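PDB 2PX7: 2-C-methyl-D-erythritol 4-phosphate cytidylyltransferase from Thermus thermophilus HB8, which probably catalyses the joining of CTP and 2-C-methyl-D-erythritol 4-phosphate into 4-diphosphocytidyl-2-C-methyl-D-erythritol, releasing diphosphate, in isoprenoid biosynthesis. Local coordinates for residues 24-34 with 62-74. Residues are numbered along the deposited sequence; the frame is centred on the assembly and turned at random.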
loop_
_atom_site.group_PDB
_atom_site.type_symbol
_atom_site.label_atom_id
_atom_site.label_comp_id
_atom_site.label_asym_id
_atom_site.label_seq_id
_atom_site.Cartn_x
_atom_site.Cartn_y
_atom_site.Cartn_z
ATOM N N MET A 24 -3.653 11.164 -30.244
ATOM C CA MET A 24 -2.365 11.595 -29.594
ATOM C C MET A 24 -1.682 10.495 -28.758
ATOM O O MET A 24 -0.462 10.534 -28.573
ATOM C CB MET A 24 -2.561 12.850 -28.739
ATOM C CG MET A 24 -1.250 13.573 -28.420
ATOM S SD MET A 24 -1.076 14.132 -26.705
ATOM C CE MET A 24 -0.764 12.577 -25.852
ATOM N N GLU A 25 -2.463 9.553 -28.223
ATOM C CA GLU A 25 -1.919 8.264 -27.762
ATOM C C GLU A 25 -2.403 7.092 -28.638
ATOM O O GLU A 25 -2.028 7.056 -29.810
ATOM C CB GLU A 25 -2.151 8.037 -26.264
ATOM C CG GLU A 25 -1.140 8.730 -25.353
ATOM C CD GLU A 25 -1.338 8.383 -23.885
ATOM O OE1 GLU A 25 -2.490 8.190 -23.447
ATOM O OE2 GLU A 25 -0.345 8.316 -23.152
ATOM N N VAL A 26 -3.184 6.139 -28.078
ATOM C CA VAL A 26 -3.625 4.830 -28.752
ATOM C C VAL A 26 -4.839 3.989 -28.106
ATOM O O VAL A 26 -5.885 4.567 -27.890
ATOM C CB VAL A 26 -2.425 3.965 -29.307
ATOM C CG1 VAL A 26 -2.121 4.339 -30.746
ATOM C CG2 VAL A 26 -1.156 4.128 -28.499
ATOM N N SER A 27 -4.756 2.682 -27.816
ATOM C CA SER A 27 -6.001 1.911 -27.397
ATOM C C SER A 27 -6.266 1.475 -25.891
ATOM O O SER A 27 -5.630 0.568 -25.375
ATOM C CB SER A 27 -6.170 0.710 -28.328
ATOM O OG SER A 27 -7.520 0.338 -28.509
ATOM N N VAL A 28 -7.241 2.083 -25.212
ATOM C CA VAL A 28 -7.414 1.897 -23.756
ATOM C C VAL A 28 -8.618 1.010 -23.392
ATOM O O VAL A 28 -9.749 1.299 -23.794
ATOM C CB VAL A 28 -7.532 3.273 -23.008
ATOM C CG1 VAL A 28 -7.805 3.070 -21.547
ATOM C CG2 VAL A 28 -6.271 4.130 -23.202
ATOM N N LEU A 29 -8.378 -0.060 -22.628
ATOM C CA LEU A 29 -9.463 -0.972 -22.226
ATOM C C LEU A 29 -9.750 -0.842 -20.749
ATOM O O LEU A 29 -8.848 -1.013 -19.933
ATOM C CB LEU A 29 -9.143 -2.437 -22.580
ATOM C CG LEU A 29 -8.454 -2.700 -23.929
ATOM C CD1 LEU A 29 -8.229 -4.211 -24.144
ATOM C CD2 LEU A 29 -9.285 -2.113 -25.069
ATOM N N ILE A 30 -11.006 -0.538 -20.423
ATOM C CA ILE A 30 -11.473 -0.375 -19.049
ATOM C C ILE A 30 -12.510 -1.459 -18.667
ATOM O O ILE A 30 -13.720 -1.249 -18.830
ATOM C CB ILE A 30 -12.079 1.063 -18.815
ATOM C CG1 ILE A 30 -11.158 2.193 -19.341
ATOM C CG2 ILE A 30 -12.568 1.260 -17.366
ATOM C CD1 ILE A 30 -9.715 2.317 -18.710
ATOM N N PRO A 31 -12.044 -2.613 -18.136
ATOM C CA PRO A 31 -12.974 -3.691 -17.743
ATOM C C PRO A 31 -13.707 -3.399 -16.440
ATOM O O PRO A 31 -13.430 -4.035 -15.439
ATOM C CB PRO A 31 -12.046 -4.905 -17.568
ATOM C CG PRO A 31 -10.701 -4.283 -17.125
ATOM C CD PRO A 31 -10.627 -2.969 -17.874
ATOM N N ALA A 32 -14.640 -2.454 -16.458
ATOM C CA ALA A 32 -15.361 -2.021 -15.251
ATOM C C ALA A 32 -16.729 -2.699 -15.049
ATOM O O ALA A 32 -17.756 -2.018 -14.919
ATOM C CB ALA A 32 -15.538 -0.508 -15.279
ATOM N N ALA A 33 -16.771 -4.022 -15.006
ATOM C CA ALA A 33 -18.081 -4.668 -14.875
ATOM C C ALA A 33 -18.441 -5.196 -13.460
ATOM O O ALA A 33 -19.480 -5.858 -13.265
ATOM C CB ALA A 33 -18.287 -5.709 -15.968
ATOM N N GLY A 34 -17.611 -4.858 -12.469
ATOM C CA GLY A 34 -17.879 -5.221 -11.073
ATOM C C GLY A 34 -19.128 -4.548 -10.550
ATOM O O GLY A 34 -19.397 -3.402 -10.891
ATOM N N PHE A 62 -7.135 9.192 -19.226
ATOM C CA PHE A 62 -6.805 8.702 -20.557
ATOM C C PHE A 62 -7.406 9.561 -21.689
ATOM O O PHE A 62 -7.682 9.061 -22.779
ATOM C CB PHE A 62 -7.241 7.225 -20.685
ATOM C CG PHE A 62 -6.499 6.290 -19.766
ATOM C CD1 PHE A 62 -5.214 5.869 -20.072
ATOM C CD2 PHE A 62 -7.080 5.844 -18.589
ATOM C CE1 PHE A 62 -4.528 4.999 -19.220
ATOM C CE2 PHE A 62 -6.397 4.984 -17.740
ATOM C CZ PHE A 62 -5.117 4.563 -18.057
ATOM N N ARG A 63 -7.583 10.860 -21.451
ATOM C CA ARG A 63 -8.318 11.690 -22.415
ATOM C C ARG A 63 -7.549 11.955 -23.715
ATOM O O ARG A 63 -8.135 12.281 -24.736
ATOM C CB ARG A 63 -8.855 12.976 -21.762
ATOM C CG ARG A 63 -7.884 14.137 -21.626
ATOM C CD ARG A 63 -8.640 15.354 -21.052
ATOM N NE ARG A 63 -8.176 15.722 -19.710
ATOM C CZ ARG A 63 -8.958 16.100 -18.698
ATOM N NH1 ARG A 63 -10.286 16.138 -18.830
ATOM N NH2 ARG A 63 -8.403 16.419 -17.528
ATOM N N ASP A 64 -6.238 11.761 -23.670
ATOM C CA ASP A 64 -5.383 11.869 -24.841
ATOM C C ASP A 64 -5.302 10.597 -25.698
ATOM O O ASP A 64 -4.663 10.612 -26.757
ATOM C CB ASP A 64 -3.975 12.283 -24.400
ATOM C CG ASP A 64 -3.918 13.722 -23.923
ATOM O OD1 ASP A 64 -4.618 14.571 -24.526
ATOM O OD2 ASP A 64 -3.177 14.002 -22.951
ATOM N N ALA A 65 -5.932 9.509 -25.241
ATOM C CA ALA A 65 -5.917 8.229 -25.967
ATOM C C ALA A 65 -6.799 8.266 -27.201
ATOM O O ALA A 65 -7.887 8.843 -27.171
ATOM C CB ALA A 65 -6.338 7.080 -25.052
ATOM N N ALA A 66 -6.343 7.621 -28.272
ATOM C CA ALA A 66 -7.090 7.603 -29.531
ATOM C C ALA A 66 -8.436 6.858 -29.415
ATOM O O ALA A 66 -9.400 7.210 -30.086
ATOM C CB ALA A 66 -6.228 7.035 -30.671
ATOM N N GLU A 67 -8.496 5.851 -28.538
ATOM C CA GLU A 67 -9.690 5.006 -28.372
ATOM C C GLU A 67 -9.799 4.502 -26.924
ATOM O O GLU A 67 -8.845 3.926 -26.384
ATOM C CB GLU A 67 -9.613 3.828 -29.352
ATOM C CG GLU A 67 -10.747 2.813 -29.258
ATOM C CD GLU A 67 -10.574 1.654 -30.240
ATOM O OE1 GLU A 67 -9.624 0.851 -30.086
ATOM O OE2 GLU A 67 -11.411 1.537 -31.163
ATOM N N VAL A 68 -10.939 4.760 -26.291
ATOM C CA VAL A 68 -11.240 4.236 -24.961
ATOM C C VAL A 68 -12.459 3.305 -25.071
ATOM O O VAL A 68 -13.517 3.693 -25.591
ATOM C CB VAL A 68 -11.497 5.349 -23.915
ATOM C CG1 VAL A 68 -11.698 4.752 -22.515
ATOM C CG2 VAL A 68 -10.354 6.395 -23.901
ATOM N N LEU A 69 -12.289 2.074 -24.596
ATOM C CA LEU A 69 -13.349 1.063 -24.618
ATOM C C LEU A 69 -13.638 0.640 -23.193
ATOM O O LEU A 69 -12.723 0.286 -22.443
ATOM C CB LEU A 69 -12.909 -0.137 -25.456
ATOM C CG LEU A 69 -12.613 0.121 -26.940
ATOM C CD1 LEU A 69 -11.729 -0.960 -27.512
ATOM C CD2 LEU A 69 -13.911 0.204 -27.760
ATOM N N VAL A 70 -14.911 0.694 -22.823
ATOM C CA VAL A 70 -15.347 0.473 -21.449
ATOM C C VAL A 70 -16.361 -0.665 -21.388
ATOM O O VAL A 70 -17.299 -0.715 -22.193
ATOM C CB VAL A 70 -15.990 1.751 -20.843
ATOM C CG1 VAL A 70 -16.448 1.512 -19.385
ATOM C CG2 VAL A 70 -15.021 2.935 -20.921
ATOM N N ALA A 71 -16.169 -1.561 -20.423
ATOM C CA ALA A 71 -17.103 -2.642 -20.159
ATOM C C ALA A 71 -17.940 -2.297 -18.945
ATOM O O ALA A 71 -17.396 -1.897 -17.908
ATOM C CB ALA A 71 -16.361 -3.940 -19.928
ATOM N N LEU A 72 -19.261 -2.439 -19.063
ATOM C CA LEU A 72 -20.142 -2.193 -17.932
ATOM C C LEU A 72 -21.019 -3.411 -17.640
ATOM O O LEU A 72 -21.283 -4.209 -18.539
ATOM C CB LEU A 72 -21.011 -0.948 -18.180
ATOM C CG LEU A 72 -20.308 0.411 -18.196
ATOM C CD1 LEU A 72 -21.306 1.505 -18.538
ATOM C CD2 LEU A 72 -19.604 0.702 -16.858
ATOM N N PRO A 73 -21.490 -3.554 -16.387
ATOM C CA PRO A 73 -22.301 -4.742 -16.134
ATOM C C PRO A 73 -23.571 -4.705 -17.008
ATOM O O PRO A 73 -24.092 -3.619 -17.265
ATOM C CB PRO A 73 -22.652 -4.632 -14.644
ATOM C CG PRO A 73 -21.691 -3.611 -14.074
ATOM C CD PRO A 73 -21.375 -2.684 -15.202
ATOM N N PRO A 74 -24.037 -5.873 -17.507
ATOM C CA PRO A 74 -25.252 -5.884 -18.327
ATOM C C PRO A 74 -26.419 -5.206 -17.596
ATOM O O PRO A 74 -26.594 -5.409 -16.394
ATOM C CB PRO A 74 -25.527 -7.379 -18.512
ATOM C CG PRO A 74 -24.171 -8.037 -18.389
ATOM C CD PRO A 74 -23.479 -7.231 -17.325
#
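Two neighbouring parallel strands of the central mixed sheet, 27-31 and 67-72, run side by side with axes 4.8 Å apart and 15° between their directions. The parallel register is fixed by bonds in which Val28 and Ile30 each give their N-H and take one back: Val28 N to Glu67 O is 2.7 Å, and Leu69 N returns a bond to Val28 O. Ile30 O receives Ala71 N and, from the other face of its carbonyl plane, Ala32 N, the latter closing the inverse gamma turn centred on Pro31. On the face carrying Val28 and Ile30, Val28 CG1 sits over the Phe62 ring, 4.1 Å from its centroid and 16° off the normal, a CH-pi contact; CG1 lies anti to the backbone N (chi1 176°), which leaves CG2 to press on Ala65 CB at 3.5 Å, a tight fit. Helix 54-61 ends just before Phe62, making this the right-handed beta-alpha-beta crossover of a Rossmann-like nucleotidyltransferase fold, with strand 108-111 bonded to the other edge of 27-31. On the reverse face Leu29 CD2 lies alongside Leu69 CD1, 3.6 Å away. There Ser27 OG donates to the anti lone pair of Glu67 OE1 (2.7 Å), an oxygen that also accepts from Ser105 N. Beyond the strands, Gly34 approaches Lys44, a predicted transition-state stabiliser.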